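Local coordinates for CsoZ (Staphylococcus aureus, PDB 6FF1), which probably acts as a metallochaperone of the heavy-metal-associated domain family, serving in copper homeostasis, at residues 7-21 with 56-68. Sequence-based numbering, arbitrary orientation.
With CA (calcium ion), chain B.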
loop_
_atom_site.group_PDB
_atom_site.type_symbol
_atom_site.label_atom_id
_atom_site.label_comp_id
_atom_site.label_asym_id
_atom_site.label_seq_id
_atom_site.Cartn_x
_atom_site.Cartn_y
_atom_site.Cartn_z
ATOM N N ILE A 7 4.304 -1.055 -5.390
ATOM C CA ILE A 7 4.627 -2.123 -4.469
ATOM C C ILE A 7 3.942 -3.376 -4.962
ATOM O O ILE A 7 2.706 -3.348 -5.196
ATOM C CB ILE A 7 4.212 -1.793 -3.044
ATOM C CG1 ILE A 7 4.809 -0.463 -2.595
ATOM C CG2 ILE A 7 4.549 -2.934 -2.135
ATOM C CD1 ILE A 7 4.224 0.082 -1.308
ATOM N N TYR A 8 4.692 -4.446 -5.131
ATOM C CA TYR A 8 4.166 -5.667 -5.724
ATOM C C TYR A 8 3.824 -6.643 -4.636
ATOM O O TYR A 8 4.676 -7.235 -4.001
ATOM C CB TYR A 8 5.177 -6.254 -6.695
ATOM C CG TYR A 8 5.401 -5.377 -7.886
ATOM C CD1 TYR A 8 6.274 -4.277 -7.812
ATOM C CD2 TYR A 8 4.719 -5.603 -9.077
ATOM C CE1 TYR A 8 6.460 -3.456 -8.911
ATOM C CE2 TYR A 8 4.959 -4.784 -10.169
ATOM C CZ TYR A 8 5.815 -3.720 -10.067
ATOM O OH TYR A 8 6.039 -2.902 -11.171
ATOM N N THR A 9 2.540 -6.712 -4.333
ATOM C CA THR A 9 2.059 -7.535 -3.223
ATOM C C THR A 9 1.592 -8.885 -3.703
ATOM O O THR A 9 1.330 -9.086 -4.898
ATOM C CB THR A 9 0.944 -6.891 -2.431
ATOM O OG1 THR A 9 -0.275 -6.950 -3.155
ATOM C CG2 THR A 9 1.281 -5.464 -2.068
ATOM N N ALA A 10 1.392 -9.778 -2.751
ATOM C CA ALA A 10 0.735 -11.046 -2.935
ATOM C C ALA A 10 -0.150 -11.274 -1.732
ATOM O O ALA A 10 0.199 -10.900 -0.594
ATOM C CB ALA A 10 1.778 -12.141 -3.075
ATOM N N GLY A 11 -1.270 -11.944 -1.973
ATOM C CA GLY A 11 -2.189 -12.294 -0.923
ATOM C C GLY A 11 -3.478 -11.531 -0.821
ATOM O O GLY A 11 -4.370 -11.953 -0.113
ATOM N N ILE A 12 -3.609 -10.421 -1.540
ATOM C CA ILE A 12 -4.793 -9.627 -1.497
ATOM C C ILE A 12 -5.767 -10.256 -2.499
ATOM O O ILE A 12 -5.476 -10.361 -3.683
ATOM C CB ILE A 12 -4.558 -8.156 -1.828
ATOM C CG1 ILE A 12 -3.484 -7.556 -0.925
ATOM C CG2 ILE A 12 -5.859 -7.399 -1.813
ATOM C CD1 ILE A 12 -3.032 -6.178 -1.413
ATOM N N GLU A 13 -6.928 -10.675 -1.999
ATOM C CA GLU A 13 -7.852 -11.468 -2.784
ATOM C C GLU A 13 -9.263 -10.961 -2.830
ATOM O O GLU A 13 -9.953 -11.329 -3.788
ATOM C CB GLU A 13 -7.822 -12.911 -2.321
ATOM C CG GLU A 13 -6.491 -13.558 -2.582
ATOM C CD GLU A 13 -6.304 -14.978 -2.151
ATOM O OE1 GLU A 13 -7.152 -15.526 -1.468
ATOM O OE2 GLU A 13 -5.270 -15.555 -2.483
ATOM N N THR A 14 -9.722 -10.179 -1.878
ATOM C CA THR A 14 -11.115 -9.771 -1.875
ATOM C C THR A 14 -11.240 -8.280 -1.936
ATOM O O THR A 14 -10.351 -7.512 -1.534
ATOM C CB THR A 14 -11.845 -10.259 -0.644
ATOM O OG1 THR A 14 -11.417 -9.535 0.499
ATOM C CG2 THR A 14 -11.712 -11.747 -0.471
ATOM N N GLU A 15 -12.408 -7.825 -2.350
ATOM C CA GLU A 15 -12.707 -6.399 -2.348
ATOM C C GLU A 15 -12.644 -5.781 -0.958
ATOM O O GLU A 15 -12.148 -4.636 -0.802
ATOM C CB GLU A 15 -14.111 -6.123 -2.939
ATOM C CG GLU A 15 -14.141 -6.283 -4.406
ATOM C CD GLU A 15 -15.388 -5.696 -5.082
ATOM O OE1 GLU A 15 -16.421 -5.571 -4.403
ATOM O OE2 GLU A 15 -15.314 -5.432 -6.316
ATOM N N GLU A 16 -13.046 -6.528 0.038
ATOM C CA GLU A 16 -12.982 -6.045 1.376
ATOM C C GLU A 16 -11.515 -5.843 1.803
ATOM O O GLU A 16 -11.174 -4.832 2.460
ATOM C CB GLU A 16 -13.691 -6.968 2.356
ATOM C CG GLU A 16 -13.596 -6.601 3.841
ATOM C CD GLU A 16 -14.540 -7.491 4.712
ATOM O OE1 GLU A 16 -15.385 -8.240 4.135
ATOM O OE2 GLU A 16 -14.442 -7.450 5.971
ATOM N N GLN A 17 -10.670 -6.792 1.466
ATOM C CA GLN A 17 -9.254 -6.653 1.753
ATOM C C GLN A 17 -8.679 -5.435 1.105
ATOM O O GLN A 17 -7.882 -4.701 1.717
ATOM C CB GLN A 17 -8.526 -7.880 1.360
ATOM C CG GLN A 17 -8.751 -9.108 2.224
ATOM C CD GLN A 17 -8.142 -10.358 1.668
ATOM O OE1 GLN A 17 -8.061 -10.507 0.456
ATOM N NE2 GLN A 17 -7.710 -11.269 2.517
ATOM N N VAL A 18 -9.029 -5.205 -0.161
ATOM C CA VAL A 18 -8.549 -4.066 -0.893
ATOM C C VAL A 18 -8.993 -2.777 -0.231
ATOM O O VAL A 18 -8.205 -1.846 -0.061
ATOM C CB VAL A 18 -8.973 -4.108 -2.372
ATOM C CG1 VAL A 18 -8.735 -2.773 -3.043
ATOM C CG2 VAL A 18 -8.330 -5.254 -3.092
ATOM N N SER A 19 -10.263 -2.706 0.109
ATOM C CA SER A 19 -10.816 -1.534 0.744
ATOM C C SER A 19 -10.117 -1.208 2.048
ATOM O O SER A 19 -9.742 -0.031 2.281
ATOM C CB SER A 19 -12.337 -1.701 0.972
ATOM O OG SER A 19 -12.975 -1.813 -0.279
ATOM N N GLN A 20 -9.923 -2.202 2.875
ATOM C CA GLN A 20 -9.299 -2.004 4.176
ATOM C C GLN A 20 -7.854 -1.539 4.033
ATOM O O GLN A 20 -7.439 -0.593 4.722
ATOM C CB GLN A 20 -9.360 -3.252 5.027
ATOM C CG GLN A 20 -8.580 -3.191 6.348
ATOM C CD GLN A 20 -8.974 -2.102 7.351
ATOM O OE1 GLN A 20 -9.826 -1.227 7.087
ATOM N NE2 GLN A 20 -8.311 -2.130 8.515
ATOM N N LEU A 21 -7.091 -2.165 3.160
ATOM C CA LEU A 21 -5.706 -1.793 3.002
ATOM C C LEU A 21 -5.585 -0.439 2.353
ATOM O O LEU A 21 -4.726 0.386 2.730
ATOM C CB LEU A 21 -4.986 -2.858 2.201
ATOM C CG LEU A 21 -3.498 -2.622 2.002
ATOM C CD1 LEU A 21 -2.759 -2.599 3.322
ATOM C CD2 LEU A 21 -2.920 -3.673 1.081
ATOM N N ILE A 56 4.912 2.065 4.841
ATOM C CA ILE A 56 3.801 1.573 4.006
ATOM C C ILE A 56 3.844 0.068 3.907
ATOM O O ILE A 56 2.862 -0.638 4.049
ATOM C CB ILE A 56 3.864 2.253 2.668
ATOM C CG1 ILE A 56 3.615 3.740 2.805
ATOM C CG2 ILE A 56 2.845 1.639 1.720
ATOM C CD1 ILE A 56 3.954 4.555 1.570
ATOM N N GLU A 57 5.057 -0.435 3.638
ATOM C CA GLU A 57 5.233 -1.871 3.563
ATOM C C GLU A 57 4.915 -2.600 4.856
ATOM O O GLU A 57 4.363 -3.682 4.842
ATOM C CB GLU A 57 6.641 -2.203 3.045
ATOM C CG GLU A 57 6.774 -1.694 1.603
ATOM C CD GLU A 57 8.058 -2.016 0.963
ATOM O OE1 GLU A 57 9.096 -2.079 1.727
ATOM O OE2 GLU A 57 8.020 -2.262 -0.264
ATOM N N LYS A 58 5.252 -1.973 5.978
ATOM C CA LYS A 58 4.941 -2.575 7.240
ATOM C C LYS A 58 3.423 -2.749 7.384
ATOM O O LYS A 58 2.968 -3.753 7.912
ATOM C CB LYS A 58 5.503 -1.733 8.368
ATOM C CG LYS A 58 5.114 -2.237 9.744
ATOM C CD LYS A 58 5.749 -1.468 10.893
ATOM C CE LYS A 58 5.512 -2.160 12.231
ATOM N NZ LYS A 58 4.105 -2.134 12.658
ATOM N N GLU A 59 2.655 -1.767 6.950
ATOM C CA GLU A 59 1.197 -1.905 7.022
ATOM C C GLU A 59 0.691 -3.048 6.171
ATOM O O GLU A 59 -0.183 -3.814 6.594
ATOM C CB GLU A 59 0.515 -0.624 6.613
ATOM C CG GLU A 59 -1.003 -0.687 6.659
ATOM C CD GLU A 59 -1.571 -0.990 8.020
ATOM O OE1 GLU A 59 -0.998 -0.575 9.037
ATOM O OE2 GLU A 59 -2.679 -1.557 8.153
ATOM N N ILE A 60 1.293 -3.206 4.994
ATOM C CA ILE A 60 0.958 -4.357 4.130
ATOM C C ILE A 60 1.190 -5.644 4.848
ATOM O O ILE A 60 0.365 -6.543 4.830
ATOM C CB ILE A 60 1.645 -4.213 2.798
ATOM C CG1 ILE A 60 1.135 -2.966 2.077
ATOM C CG2 ILE A 60 1.495 -5.464 1.939
ATOM C CD1 ILE A 60 1.973 -2.554 0.844
ATOM N N TYR A 61 2.381 -5.783 5.434
ATOM C CA TYR A 61 2.716 -6.964 6.174
ATOM C C TYR A 61 1.835 -7.167 7.411
ATOM O O TYR A 61 1.440 -8.295 7.744
ATOM C CB TYR A 61 4.210 -6.971 6.565
ATOM C CG TYR A 61 5.041 -7.614 5.507
ATOM C CD1 TYR A 61 5.268 -6.964 4.321
ATOM C CD2 TYR A 61 5.506 -8.889 5.648
ATOM C CE1 TYR A 61 5.957 -7.579 3.306
ATOM C CE2 TYR A 61 6.233 -9.500 4.634
ATOM C CZ TYR A 61 6.403 -8.851 3.456
ATOM O OH TYR A 61 7.053 -9.428 2.383
ATOM N N ASP A 62 1.542 -6.083 8.106
ATOM C CA ASP A 62 0.686 -6.191 9.296
ATOM C C ASP A 62 -0.701 -6.715 8.996
ATOM O O ASP A 62 -1.338 -7.364 9.835
ATOM C CB ASP A 62 0.585 -4.844 10.012
ATOM C CG ASP A 62 1.865 -4.469 10.750
ATOM O OD1 ASP A 62 2.769 -5.329 10.896
ATOM O OD2 ASP A 62 1.922 -3.308 11.154
ATOM N N GLU A 63 -1.182 -6.436 7.789
ATOM C CA GLU A 63 -2.480 -6.939 7.349
ATOM C C GLU A 63 -2.441 -8.358 6.813
ATOM O O GLU A 63 -3.500 -8.874 6.434
ATOM C CB GLU A 63 -3.123 -5.952 6.363
ATOM C CG GLU A 63 -3.384 -4.633 7.008
ATOM C CD GLU A 63 -4.303 -3.735 6.230
ATOM O OE1 GLU A 63 -5.070 -4.205 5.385
ATOM O OE2 GLU A 63 -4.233 -2.493 6.374
ATOM N N GLY A 64 -1.266 -8.965 6.749
ATOM C CA GLY A 64 -1.115 -10.332 6.425
ATOM C C GLY A 64 -0.663 -10.651 5.024
ATOM O O GLY A 64 -0.719 -11.812 4.623
ATOM N N TYR A 65 -0.259 -9.624 4.267
ATOM C CA TYR A 65 0.153 -9.837 2.900
ATOM C C TYR A 65 1.670 -9.887 2.804
ATOM O O TYR A 65 2.401 -9.709 3.781
ATOM C CB TYR A 65 -0.436 -8.713 2.020
ATOM C CG TYR A 65 -1.921 -8.557 2.282
ATOM C CD1 TYR A 65 -2.814 -9.612 2.097
ATOM C CD2 TYR A 65 -2.420 -7.394 2.796
ATOM C CE1 TYR A 65 -4.131 -9.492 2.443
ATOM C CE2 TYR A 65 -3.740 -7.247 3.091
ATOM C CZ TYR A 65 -4.586 -8.325 2.890
ATOM O OH TYR A 65 -5.900 -8.205 3.306
ATOM N N LYS A 66 2.147 -10.202 1.628
ATOM C CA LYS A 66 3.601 -10.235 1.338
ATOM C C LYS A 66 3.899 -9.321 0.201
ATOM O O LYS A 66 3.019 -8.920 -0.549
ATOM C CB LYS A 66 4.038 -11.645 1.041
ATOM C CG LYS A 66 3.707 -12.636 2.116
ATOM C CD LYS A 66 4.476 -12.394 3.381
ATOM C CE LYS A 66 4.041 -13.303 4.542
ATOM N NZ LYS A 66 4.265 -14.723 4.171
ATOM N N ILE A 67 5.192 -9.057 0.038
ATOM C CA ILE A 67 5.716 -8.187 -0.954
ATOM C C ILE A 67 6.842 -8.887 -1.681
ATOM O O ILE A 67 7.619 -9.588 -1.055
ATOM C CB ILE A 67 6.163 -6.834 -0.382
ATOM C CG1 ILE A 67 4.950 -6.112 0.207
ATOM C CG2 ILE A 67 6.834 -5.973 -1.422
ATOM C CD1 ILE A 67 5.340 -4.883 0.992
ATOM N N VAL A 68 6.903 -8.688 -2.960
ATOM C CA VAL A 68 8.059 -9.032 -3.752
ATOM C C VAL A 68 8.973 -7.833 -3.751
ATOM O O VAL A 68 8.625 -6.794 -4.260
ATOM C CB VAL A 68 7.700 -9.475 -5.181
ATOM C CG1 VAL A 68 8.934 -9.917 -5.906
ATOM C CG2 VAL A 68 6.702 -10.595 -5.150
HETATM CA CA CA B . -5.709 -17.596 -1.348
HETATM O O HOH W 1 7.472 -4.300 -4.454
HETATM O O HOH W 2 -6.801 -5.818 4.062
HETATM O O HOH W 3 -3.388 -17.753 -2.094
#
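The ring of Tyr65 takes Ile12 over one face: CG1 of Ile12 stands 3.6 Å from the ring centroid, 9° off its normal, a CH-pi contact. On the opposite face, toward the rim, lies the carbonyl O of Glu63, while Gln17 NE2 meets the ring edge with its amide plane 88° from the ring. Tyrosine suits this mixed setting because its hydroxyl also reaches a water, Tyr65 OH donating at 2.7 Å; that water donates to Gln17 O and Glu63 OE1, tying the turn after helix 53-62 to helix 15-26. Gly11, at positive phi, has no side chain to press on the ring. Glutamine lets residue 17 accept at OE1 from Glu13 N and Thr14 N, completing a capping box with Thr14 at the N-cap. Glu13 chelates a calcium ion through both carboxylate oxygens. Leu21 CD2 lies 4.1 Å from Tyr65 CD2; a trans first torsion (chi1 -178°) swings the branched isobutyl group there, and its CD1 rests 3.4 Å from Glu63 OE2 and touches Ile60 CG1. Both branches of Ile7 are used: Ile7 CD1 lies 3.7 Å from Ile56 CG2, and Ile7 CG2 touches Ile67 CD1. Ala10 and Lys66 form a hydrogen-bonded antiparallel pair, Lys66 N to Ala10 O (3.0 Å, straight) and Ala10 N to Lys66 O. The fold is the ferredoxin-like sandwich of HMA domains: strand 3-10 runs between edge strand 66-68 and 42-47, and both helices pack on one face of the sheet.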